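Local coordinates for protein carboxylesterase SOBER1 (Arabidopsis thaliana, PDB 6AVX) that hydrolyses carboxylic esters with short acyl chains, shows phospholipase A2 activity on phosphatidylcholine, and dampens the plant hypersensitive response to a bacterial effector, at residues Asn84-Ile89 with Leu119-Thr124; Val135-Thr138 with Gln144-Glu147. The protein carries 1 engineered substitution. All coordinates share one frame; numbering follows the deposited sequence. Where two conformers were deposited one is given.

Contact 1: Asn84-Ile89 with Leu119-Thr124; sequences NVHAII and LLYPKT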
loop_
_atom_site.group_PDB
_atom_site.type_symbol
_atom_site.label_atom_id
_atom_site.label_comp_id
_atom_site.label_asym_id
_atom_site.label_seq_id
_atom_site.Cartn_x
_atom_site.Cartn_y
_atom_site.Cartn_z
ATOM N N ASN A 84 10.484 -0.544 8.906
ATOM C CA ASN A 84 9.923 -1.764 9.462
ATOM C C ASN A 84 9.366 -2.680 8.383
ATOM O O ASN A 84 9.559 -3.898 8.447
ATOM C CB ASN A 84 8.843 -1.426 10.472
ATOM C CG ASN A 84 8.098 -2.641 10.904
ATOM O OD1 ASN A 84 6.948 -2.857 10.505
ATOM N ND2 ASN A 84 8.761 -3.487 11.676
ATOM N N VAL A 85 8.645 -2.129 7.396
ATOM C CA VAL A 85 8.160 -2.965 6.298
ATOM C C VAL A 85 9.326 -3.639 5.596
ATOM O O VAL A 85 9.285 -4.835 5.297
ATOM C CB VAL A 85 7.298 -2.145 5.321
ATOM C CG1 VAL A 85 6.943 -2.976 4.090
ATOM C CG2 VAL A 85 6.040 -1.629 5.994
ATOM N N HIS A 86 10.397 -2.892 5.355
ATOM C CA HIS A 86 11.559 -3.467 4.689
ATOM C C HIS A 86 12.193 -4.574 5.515
ATOM O O HIS A 86 12.709 -5.538 4.951
ATOM C CB HIS A 86 12.581 -2.385 4.373
ATOM C CG HIS A 86 12.208 -1.545 3.190
ATOM N ND1 HIS A 86 13.079 -0.650 2.615
ATOM C CD2 HIS A 86 11.072 -1.491 2.457
ATOM C CE1 HIS A 86 12.499 -0.088 1.571
ATOM N NE2 HIS A 86 11.279 -0.576 1.457
ATOM N N ALA A 87 12.205 -4.447 6.846
ATOM C CA ALA A 87 12.728 -5.531 7.678
ATOM C C ALA A 87 11.927 -6.807 7.460
ATOM O O ALA A 87 12.496 -7.906 7.377
ATOM C CB ALA A 87 12.712 -5.110 9.151
ATOM N N ILE A 88 10.603 -6.684 7.349
ATOM C CA ILE A 88 9.754 -7.850 7.117
ATOM C C ILE A 88 10.076 -8.470 5.766
ATOM O O ILE A 88 10.229 -9.693 5.636
ATOM C CB ILE A 88 8.271 -7.454 7.208
ATOM C CG1 ILE A 88 7.905 -7.040 8.638
ATOM C CG2 ILE A 88 7.368 -8.597 6.712
ATOM C CD1 ILE A 88 6.532 -6.394 8.767
ATOM N N ILE A 89 10.156 -7.640 4.726
ATOM C CA ILE A 89 10.437 -8.147 3.386
ATOM C C ILE A 89 11.821 -8.779 3.347
ATOM O O ILE A 89 12.010 -9.859 2.769
ATOM C CB ILE A 89 10.302 -7.029 2.336
ATOM C CG1 ILE A 89 8.892 -6.415 2.341
ATOM C CG2 ILE A 89 10.634 -7.571 0.948
ATOM C CD1 ILE A 89 8.833 -5.051 1.696
ATOM N N LEU A 119 8.477 1.358 -3.543
ATOM C CA LEU A 119 9.305 2.227 -4.382
ATOM C C LEU A 119 10.703 2.418 -3.820
ATOM O O LEU A 119 11.611 2.802 -4.572
ATOM C CB LEU A 119 8.639 3.597 -4.559
ATOM C CG LEU A 119 7.288 3.627 -5.275
ATOM C CD1 LEU A 119 6.665 5.022 -5.226
ATOM C CD2 LEU A 119 7.446 3.168 -6.701
ATOM N N LEU A 120 10.893 2.191 -2.534
ATOM C CA LEU A 120 12.204 2.326 -1.917
ATOM C C LEU A 120 12.907 0.991 -1.716
ATOM O O LEU A 120 14.035 0.975 -1.220
ATOM C CB LEU A 120 12.088 3.076 -0.586
ATOM C CG LEU A 120 11.797 4.568 -0.765
ATOM C CD1 LEU A 120 11.272 5.180 0.520
ATOM C CD2 LEU A 120 13.063 5.326 -1.239
ATOM N N TYR A 121 12.280 -0.127 -2.066
ATOM C CA TYR A 121 12.915 -1.417 -1.821
ATOM C C TYR A 121 14.005 -1.674 -2.872
ATOM O O TYR A 121 13.820 -1.347 -4.046
ATOM C CB TYR A 121 11.873 -2.559 -1.856
ATOM C CG TYR A 121 12.419 -3.768 -1.144
ATOM C CD1 TYR A 121 12.773 -4.929 -1.830
ATOM C CD2 TYR A 121 12.649 -3.735 0.216
ATOM C CE1 TYR A 121 13.334 -5.996 -1.179
ATOM C CE2 TYR A 121 13.219 -4.811 0.882
ATOM C CZ TYR A 121 13.556 -5.944 0.166
ATOM O OH TYR A 121 14.139 -7.021 0.814
ATOM N N PRO A 122 15.154 -2.254 -2.486
ATOM C CA PRO A 122 16.255 -2.393 -3.458
ATOM C C PRO A 122 16.015 -3.389 -4.565
ATOM O O PRO A 122 16.781 -3.385 -5.539
ATOM C CB PRO A 122 17.447 -2.815 -2.593
ATOM C CG PRO A 122 17.128 -2.325 -1.225
ATOM C CD PRO A 122 15.627 -2.445 -1.105
ATOM N N LYS A 123 15.011 -4.255 -4.450
ATOM C CA LYS A 123 14.743 -5.313 -5.413
ATOM C C LYS A 123 13.344 -5.183 -6.002
ATOM O O LYS A 123 12.440 -4.620 -5.378
ATOM C CB LYS A 123 14.889 -6.675 -4.743
ATOM C CG LYS A 123 16.319 -6.870 -4.224
ATOM C CD LYS A 123 16.505 -8.162 -3.492
ATOM C CE LYS A 123 17.931 -8.271 -2.954
ATOM N NZ LYS A 123 18.082 -9.447 -2.081
ATOM N N THR A 124 13.181 -5.691 -7.217
ATOM C CA THR A 124 11.863 -5.799 -7.833
ATOM C C THR A 124 11.034 -6.813 -7.066
ATOM O O THR A 124 11.485 -7.930 -6.802
ATOM C CB THR A 124 11.973 -6.262 -9.287
ATOM O OG1 THR A 124 12.931 -5.445 -9.981
ATOM C CG2 THR A 124 10.618 -6.192 -9.982
#
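His86 on helix 75-94 faces Tyr121 in the end region of helix 109-120, and their CA atoms are 7.0 Å apart. The two aromatic side chains form an edge-to-face (T-shaped) pair. The edge of Tyr121 points at the face of His86, with the planes at 82° and the centroids 4.9 Å apart. Tyr121 CD2 sits over the middle of the imidazole and comes within 3.5 Å of His86 CD2. Tyr121 reaches this place because its CG is anti to the backbone N (chi1 -160°). Ile89 lies about one turn further on and covers a face of the tyrosine. In one of its two conformers, CG2 makes a CH-pi contact 3.9 Å from the Tyr121 ring centroid. His86 CE1 also meets the carbonyl Leu120 O at 3.4 Å, a contact that is not a hydrogen bond. This is a helix-to-helix-end contact beside the parallel sheet of the alpha/beta-hydrolase fold, with Val85 resting on strand 7-11. The polar ends bond just outside the two segments: His86 NE2 to Ser117 O, and Tyr121 OH to Asp90 OD1. The first bond implies that NE2 carries a proton. Both would limit ring rotation and tie the end region of helix 109-120 to helix 75-94.

Contact 2: Val135-Thr138 with Gln144-Glu147; sequences VPFT and QFPE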
loop_
_atom_site.group_PDB
_atom_site.type_symbol
_atom_site.label_atom_id
_atom_site.label_comp_id
_atom_site.label_asym_id
_atom_site.label_seq_id
_atom_site.Cartn_x
_atom_site.Cartn_y
_atom_site.Cartn_z
ATOM N N VAL A 135 -0.061 9.510 -2.189
ATOM C CA VAL A 135 1.388 9.585 -2.335
ATOM C C VAL A 135 1.945 10.258 -1.085
ATOM O O VAL A 135 1.652 11.439 -0.859
ATOM C CB VAL A 135 1.784 10.352 -3.599
ATOM C CG1 VAL A 135 3.301 10.384 -3.739
ATOM C CG2 VAL A 135 1.170 9.689 -4.825
ATOM N N PRO A 136 2.725 9.560 -0.245
ATOM C CA PRO A 136 3.041 10.103 1.077
ATOM C C PRO A 136 4.358 10.843 1.134
ATOM O O PRO A 136 4.941 10.989 2.210
ATOM C CB PRO A 136 3.081 8.847 1.949
ATOM C CG PRO A 136 3.677 7.865 1.058
ATOM C CD PRO A 136 3.117 8.139 -0.320
ATOM N N PHE A 137 4.813 11.334 -0.003
ATOM C CA PHE A 137 6.040 12.113 -0.064
ATOM C C PHE A 137 6.009 12.956 -1.328
ATOM O O PHE A 137 5.138 12.802 -2.176
ATOM C CB PHE A 137 7.307 11.240 0.089
ATOM C CG PHE A 137 7.259 9.877 -0.593
ATOM C CD1 PHE A 137 6.661 9.699 -1.828
ATOM C CD2 PHE A 137 7.877 8.784 -0.004
ATOM C CE1 PHE A 137 6.658 8.440 -2.441
ATOM C CE2 PHE A 137 7.891 7.548 -0.606
ATOM C CZ PHE A 137 7.283 7.373 -1.827
ATOM N N THR A 138 6.957 13.893 -1.424
ATOM C CA THR A 138 7.076 14.758 -2.587
ATOM C C THR A 138 8.018 14.123 -3.605
ATOM O O THR A 138 8.649 13.087 -3.358
ATOM C CB THR A 138 7.632 16.137 -2.223
ATOM O OG1 THR A 138 9.027 16.012 -1.939
ATOM C CG2 THR A 138 6.905 16.763 -1.024
ATOM N N GLN A 144 15.805 8.660 -5.033
ATOM C CA GLN A 144 16.257 7.603 -4.152
ATOM C C GLN A 144 15.577 6.264 -4.419
ATOM O O GLN A 144 15.902 5.282 -3.744
ATOM C CB GLN A 144 16.061 8.024 -2.692
ATOM C CG GLN A 144 16.654 9.397 -2.366
ATOM C CD GLN A 144 18.065 9.589 -2.899
ATOM O OE1 GLN A 144 18.300 10.495 -3.706
ATOM N NE2 GLN A 144 19.003 8.768 -2.449
ATOM N N PHE A 145 14.658 6.191 -5.367
ATOM C CA PHE A 145 14.026 4.921 -5.670
ATOM C C PHE A 145 15.050 4.017 -6.343
ATOM O O PHE A 145 15.618 4.407 -7.371
ATOM C CB PHE A 145 12.850 5.101 -6.603
ATOM C CG PHE A 145 11.685 5.870 -6.027
ATOM C CD1 PHE A 145 11.566 6.132 -4.685
ATOM C CD2 PHE A 145 10.688 6.319 -6.874
ATOM C CE1 PHE A 145 10.460 6.824 -4.195
ATOM C CE2 PHE A 145 9.595 7.000 -6.396
ATOM C CZ PHE A 145 9.479 7.255 -5.059
ATOM N N PRO A 146 15.331 2.833 -5.808
ATOM C CA PRO A 146 16.316 1.953 -6.437
ATOM C C PRO A 146 15.921 1.555 -7.850
ATOM O O PRO A 146 14.741 1.466 -8.202
ATOM C CB PRO A 146 16.343 0.745 -5.493
ATOM C CG PRO A 146 15.979 1.319 -4.175
ATOM C CD PRO A 146 14.908 2.314 -4.497
ATOM N N GLU A 147 16.933 1.236 -8.647
ATOM C CA GLU A 147 16.706 0.892 -10.040
ATOM C C GLU A 147 15.689 -0.231 -10.180
ATOM O O GLU A 147 14.767 -0.147 -11.003
ATOM C CB GLU A 147 18.033 0.489 -10.682
ATOM C CG GLU A 147 17.880 0.072 -12.128
ATOM C CD GLU A 147 19.190 -0.330 -12.787
ATOM O OE1 GLU A 147 20.256 -0.201 -12.163
ATOM O OE2 GLU A 147 19.148 -0.777 -13.953
#
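Phe137 meets Phe145 within the long connection between strands 127-131 and 154-159. Along the segment 135-138, Val135 comes first and turns to helix 173-180, and Pro136 follows and packs on Ala112 of helix 109-120. Pro136 CD also lies 4.1 Å above the plane of the Phe137 ring, toward the rim. Phe137 carries the contact. Its CB points toward the segment 144-147. CG sits between the backbone N and the carbonyl carbon (chi1 38°), a torsion that swings the ring toward Phe145 and Ala116. The ring ends close to Phe145, with 3.9 Å between Phe137 CZ and Phe145 CZ. Phe137 CZ approaches the edge of the Phe145 ring, near its plane. The rings come from opposite directions and are inclined at 48°, with centroids 5.8 Å apart. Beyond them, Thr138 OG1 and Ser140 OG share a hydrogen bond within the loop. Both rings rest on helix 109-120, Phe137 on Ala116 and Phe145 on Leu119 and Leu120, while Phe145 also reaches Phe176 and Ala180. The pair closes a largely loop-built crossover between two adjacent parallel strands of the alpha/beta-hydrolase sheet, laid over helices 109-120 and 173-180.

How the contacts relate
Both contacts lie away from the catalytic residues inferred by similarity, and both use helix 109-120. Contact 1 joins the end region of that helix to helix 75-94. Contact 2 closes a loop that packs against the same helix and helix 173-180. They meet directly: Leu119 O is 3.3 Å from Phe145 CB, and Tyr121 O is 3.4 Å from Pro146 CG. Contact 1 is partly buried, and 231 Å² is buried between its segments. It mixes aromatic packing with polar ends bonded to neighbouring residues. Contact 2 is smaller, with 67 Å² buried between its segments. Its two touching residues are both buried, and its chemistry is purely apolar.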